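Hypothetical sugar kinase (Cytophaga hutchinsonii, PDB 3R8E) probably transfers a phosphate group to a sugar, as a putative kinase of the ROK family with a ribonuclease H-like fold. Local coordinates at residues 195-200 with 238-243; 246-251 with 279-284. One frame throughout, in Å; residues are numbered along the deposited sequence.

Interaction 1: 195-200 with 238-243; sequences NHLIAY and LAVWAD
Helix-to-helix packing in the C-terminal half of a ROK-family, ribonuclease H-like kinase brings L197 and Y200 of helix 194-207 against V240, W241 and D243 of helix 235-259. The short axes run closer to antiparallel than parallel, at 136°, and come no closer than 11.2 Å, so side chains rather than backbones make the contact. L197 makes the contacts with W241. Its CD1 lies over a face of the W241 indole, 4.2 Å from the centroid of the six-membered ring and 26° off the ring normal, a CH-pi contact; its CD2 meets CH2 of W241 at 3.7 Å. The CB of W241 points away from 195-200, but with CG anti to the carbonyl carbon (chi1 -69°) the ring swings back to L197, while NE1 makes a weak hydrogen bond to I226 O. V240 sits between L197 and Y200: CG1 touches L197 CD1 at 3.8 Å and also borders the Y200 ring, while CG2 lies 4.1 Å from Y200 CE2. No hydrogen bond crosses the pair. At the other edge the Y200 ring and D243 carboxylate planes are nearly parallel, yet Y200 OH stays 3.6 Å from D243 OD2.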
# COMPACT_ATOMS: atom_id res chain seq x y z
N ASN A 195 -7.22 -14.16 19.14
CA ASN A 195 -7.99 -13.84 20.36
C ASN A 195 -9.30 -13.11 20.04
O ASN A 195 -10.30 -13.32 20.72
CB ASN A 195 -7.15 -13.01 21.34
CG ASN A 195 -5.84 -13.64 21.76
OD1 ASN A 195 -4.82 -12.96 21.88
ND2 ASN A 195 -5.83 -14.94 22.00
N HIS A 196 -9.29 -12.28 18.98
CA HIS A 196 -10.47 -11.52 18.56
C HIS A 196 -11.45 -12.42 17.82
O HIS A 196 -12.67 -12.24 17.97
CB HIS A 196 -10.05 -10.30 17.74
CG HIS A 196 -9.15 -9.38 18.51
ND1 HIS A 196 -7.77 -9.42 18.35
CD2 HIS A 196 -9.46 -8.48 19.47
CE1 HIS A 196 -7.29 -8.52 19.20
NE2 HIS A 196 -8.27 -7.94 19.89
N LEU A 197 -10.94 -13.43 17.07
CA LEU A 197 -11.76 -14.44 16.39
C LEU A 197 -12.51 -15.28 17.44
O LEU A 197 -13.71 -15.52 17.29
CB LEU A 197 -10.89 -15.34 15.48
CG LEU A 197 -11.39 -16.77 15.20
CD1 LEU A 197 -12.35 -16.81 14.03
CD2 LEU A 197 -10.23 -17.72 14.98
N ILE A 198 -11.81 -15.69 18.52
CA ILE A 198 -12.37 -16.48 19.62
C ILE A 198 -13.45 -15.65 20.34
O ILE A 198 -14.54 -16.18 20.59
CB ILE A 198 -11.26 -16.98 20.60
CG1 ILE A 198 -10.30 -17.98 19.90
CG2 ILE A 198 -11.86 -17.62 21.88
CD1 ILE A 198 -8.95 -18.18 20.58
N ALA A 199 -13.16 -14.37 20.64
CA ALA A 199 -14.10 -13.46 21.31
C ALA A 199 -15.36 -13.24 20.47
O ALA A 199 -16.46 -13.23 21.02
CB ALA A 199 -13.43 -12.13 21.62
N TYR A 200 -15.21 -13.10 19.13
CA TYR A 200 -16.32 -12.92 18.19
C TYR A 200 -17.17 -14.20 18.12
O TYR A 200 -18.39 -14.10 18.04
CB TYR A 200 -15.80 -12.52 16.79
CG TYR A 200 -16.89 -12.44 15.74
CD1 TYR A 200 -17.79 -11.38 15.71
CD2 TYR A 200 -17.03 -13.44 14.78
CE1 TYR A 200 -18.80 -11.31 14.75
CE2 TYR A 200 -18.04 -13.39 13.81
CZ TYR A 200 -18.92 -12.32 13.80
OH TYR A 200 -19.91 -12.26 12.85
N LEU A 238 -19.45 -21.97 10.24
CA LEU A 238 -19.30 -21.60 8.83
C LEU A 238 -19.51 -20.10 8.62
O LEU A 238 -18.77 -19.48 7.84
CB LEU A 238 -20.27 -22.41 7.95
CG LEU A 238 -19.90 -23.87 7.65
CD1 LEU A 238 -21.12 -24.68 7.28
CD2 LEU A 238 -18.86 -23.97 6.53
N ALA A 239 -20.50 -19.51 9.33
CA ALA A 239 -20.83 -18.08 9.26
C ALA A 239 -19.71 -17.21 9.84
O ALA A 239 -19.45 -16.13 9.31
CB ALA A 239 -22.14 -17.81 9.99
N VAL A 240 -19.05 -17.70 10.92
CA VAL A 240 -17.92 -17.00 11.56
C VAL A 240 -16.77 -16.88 10.55
O VAL A 240 -16.27 -15.77 10.34
CB VAL A 240 -17.48 -17.68 12.89
CG1 VAL A 240 -16.10 -17.21 13.33
CG2 VAL A 240 -18.51 -17.44 13.99
N TRP A 241 -16.38 -18.01 9.91
CA TRP A 241 -15.29 -18.01 8.92
C TRP A 241 -15.65 -17.18 7.69
O TRP A 241 -14.78 -16.49 7.15
CB TRP A 241 -14.87 -19.43 8.51
CG TRP A 241 -14.19 -20.21 9.60
CD1 TRP A 241 -14.61 -21.39 10.14
CD2 TRP A 241 -12.97 -19.87 10.29
NE1 TRP A 241 -13.73 -21.81 11.11
CE2 TRP A 241 -12.73 -20.88 11.24
CE3 TRP A 241 -12.06 -18.79 10.19
CZ2 TRP A 241 -11.62 -20.86 12.09
CZ3 TRP A 241 -10.96 -18.78 11.03
CH2 TRP A 241 -10.74 -19.80 11.96
N ALA A 242 -16.94 -17.19 7.27
CA ALA A 242 -17.42 -16.39 6.14
C ALA A 242 -17.26 -14.88 6.43
O ALA A 242 -16.86 -14.14 5.54
CB ALA A 242 -18.87 -16.72 5.84
N ASP A 243 -17.55 -14.45 7.68
CA ASP A 243 -17.41 -13.05 8.08
C ASP A 243 -15.93 -12.65 8.15
O ASP A 243 -15.57 -11.58 7.65
CB ASP A 243 -18.12 -12.77 9.42
CG ASP A 243 -18.35 -11.29 9.66
OD1 ASP A 243 -19.26 -10.72 9.01
OD2 ASP A 243 -17.62 -10.70 10.48

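Interaction 2: 246-251 with 279-284; sequences TIIGES and PNLKKA
L281 meets I248 and G249 where helix 274-288 lies against helix 235-259. Its CB makes no approach within 4.2 Å to 246-251 and serves to project the rest of the chain: with CG trans to the backbone N (chi1 -174°), that branch point comes over the backbone of G249, with CG 3.9 Å from G249 CA. Beyond it, CD1 reaches the CG2 methyl of I248 at 3.6 Å. Cutting L281 back to an alanine would probably open a gap above G249 and deprive I248 CG2 of this apolar neighbour.

The backbones themselves nearly touch. The axes come within 7.2 Å at a crossing angle of -36°, and the CA atoms of G249 and L281 are 4.1 Å apart. G249 makes this possible: its CA sits 3.7 Å from L281 O, and a CB built there would clash with that oxygen and with CB of A284. The A284 methyl packs beside it, 3.9 Å from T246 O. At the polar margin a water bridges the helices, lying 2.7 Å from T246 OG1 and donating to N280 O at 2.8 Å, while T246 OG1 is hydrogen-bonded to A242 O and N280 ND2 makes a probable hydrogen bond to the same oxygen, at 2.8 Å.

I248 also rests on L150 and L152 of strand 147-152, and L281 on I299 of strand 298-301. This is a close, small-residue helix crossing, with glycine and alanine at the interface, in the helical layer covering the central sheet of a ribonuclease H-like domain.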
# COMPACT_ATOMS: atom_id res chain seq x y z
N THR A 246 -14.65 -12.13 4.56
CA THR A 246 -15.06 -10.83 4.02
C THR A 246 -14.12 -9.73 4.54
O THR A 246 -13.66 -8.91 3.73
CB THR A 246 -16.52 -10.52 4.39
OG1 THR A 246 -17.35 -11.56 3.87
CG2 THR A 246 -16.99 -9.17 3.85
N ILE A 247 -13.82 -9.72 5.86
CA ILE A 247 -12.93 -8.72 6.48
C ILE A 247 -11.52 -8.80 5.85
O ILE A 247 -11.00 -7.76 5.46
CB ILE A 247 -12.88 -8.85 8.03
CG1 ILE A 247 -14.29 -8.63 8.65
CG2 ILE A 247 -11.85 -7.86 8.64
CD1 ILE A 247 -14.46 -9.19 10.07
N ILE A 248 -10.93 -10.02 5.73
CA ILE A 248 -9.58 -10.17 5.15
C ILE A 248 -9.59 -9.69 3.69
O ILE A 248 -8.69 -8.95 3.28
CB ILE A 248 -9.03 -11.63 5.28
CG1 ILE A 248 -8.96 -12.07 6.77
CG2 ILE A 248 -7.65 -11.76 4.62
CD1 ILE A 248 -8.79 -13.60 6.96
N GLY A 249 -10.62 -10.09 2.94
CA GLY A 249 -10.79 -9.70 1.54
C GLY A 249 -10.87 -8.19 1.35
O GLY A 249 -10.23 -7.65 0.45
N GLU A 250 -11.62 -7.50 2.24
CA GLU A 250 -11.76 -6.05 2.19
C GLU A 250 -10.42 -5.34 2.42
O GLU A 250 -10.15 -4.35 1.73
CB GLU A 250 -12.80 -5.56 3.19
CG GLU A 250 -14.22 -5.76 2.72
CD GLU A 250 -15.30 -5.30 3.68
OE1 GLU A 250 -14.96 -4.88 4.81
OE2 GLU A 250 -16.48 -5.35 3.29
N SER A 251 -9.56 -5.86 3.32
CA SER A 251 -8.23 -5.27 3.53
C SER A 251 -7.30 -5.60 2.35
O SER A 251 -6.51 -4.75 1.94
CB SER A 251 -7.62 -5.73 4.85
OG SER A 251 -8.12 -4.93 5.90
N PRO A 279 -13.60 -18.53 0.31
CA PRO A 279 -14.68 -18.16 -0.63
C PRO A 279 -15.17 -16.71 -0.45
O PRO A 279 -15.25 -16.00 -1.45
CB PRO A 279 -15.78 -19.17 -0.33
CG PRO A 279 -15.05 -20.35 0.18
CD PRO A 279 -13.94 -19.78 1.01
N ASN A 280 -15.43 -16.26 0.79
CA ASN A 280 -15.89 -14.89 1.03
C ASN A 280 -14.78 -13.86 0.83
O ASN A 280 -15.06 -12.72 0.47
CB ASN A 280 -16.51 -14.73 2.40
CG ASN A 280 -18.02 -14.75 2.35
OD1 ASN A 280 -18.63 -15.21 1.37
ND2 ASN A 280 -18.66 -14.23 3.38
N LEU A 281 -13.52 -14.27 1.05
CA LEU A 281 -12.34 -13.44 0.81
C LEU A 281 -12.28 -13.13 -0.69
O LEU A 281 -12.18 -11.96 -1.06
CB LEU A 281 -11.07 -14.19 1.28
CG LEU A 281 -9.72 -13.46 1.26
CD1 LEU A 281 -8.72 -14.18 2.13
CD2 LEU A 281 -9.13 -13.39 -0.16
N LYS A 282 -12.39 -14.20 -1.53
CA LYS A 282 -12.37 -14.09 -2.99
C LYS A 282 -13.56 -13.25 -3.47
O LYS A 282 -13.39 -12.41 -4.34
CB LYS A 282 -12.39 -15.49 -3.62
CG LYS A 282 -11.88 -15.55 -5.06
CD LYS A 282 -11.82 -16.99 -5.59
CE LYS A 282 -10.56 -17.73 -5.16
NZ LYS A 282 -10.53 -19.12 -5.68
N LYS A 283 -14.77 -13.48 -2.87
CA LYS A 283 -16.00 -12.76 -3.20
C LYS A 283 -15.81 -11.24 -2.98
O LYS A 283 -16.14 -10.47 -3.88
CB LYS A 283 -17.18 -13.29 -2.37
CG LYS A 283 -18.55 -12.77 -2.83
CD LYS A 283 -19.69 -13.35 -2.00
CE LYS A 283 -20.04 -12.51 -0.79
NZ LYS A 283 -21.14 -13.12 0.00
N ALA A 284 -15.24 -10.83 -1.83
CA ALA A 284 -14.98 -9.42 -1.51
C ALA A 284 -14.04 -8.79 -2.54
O ALA A 284 -14.28 -7.68 -2.98
CB ALA A 284 -14.39 -9.29 -0.11
O HOH W 1 -17.41 -11.38 1.14

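In the fold
Helix 235-259 is common to both contacts: its residues 238-243 meet helix 194-207 in interaction 1, and residues 246-251, further along, meet helix 274-288 in interaction 2. The two come in series along the chain, with centres 14 Å apart, and A242 of the first contact is the residue to which the polar margin of the second is tied. Helix 274-288 lies in the crossover between the parallel strands 263-267 and 298-301, and side chains of interaction 2 rest on the five-stranded sheet. In interaction 1 an earlier part of the same long helix packs on helix 194-207; both centres are about 19 Å from the chain centre. One helix thus ties the sheet's helical layer to helix 194-207.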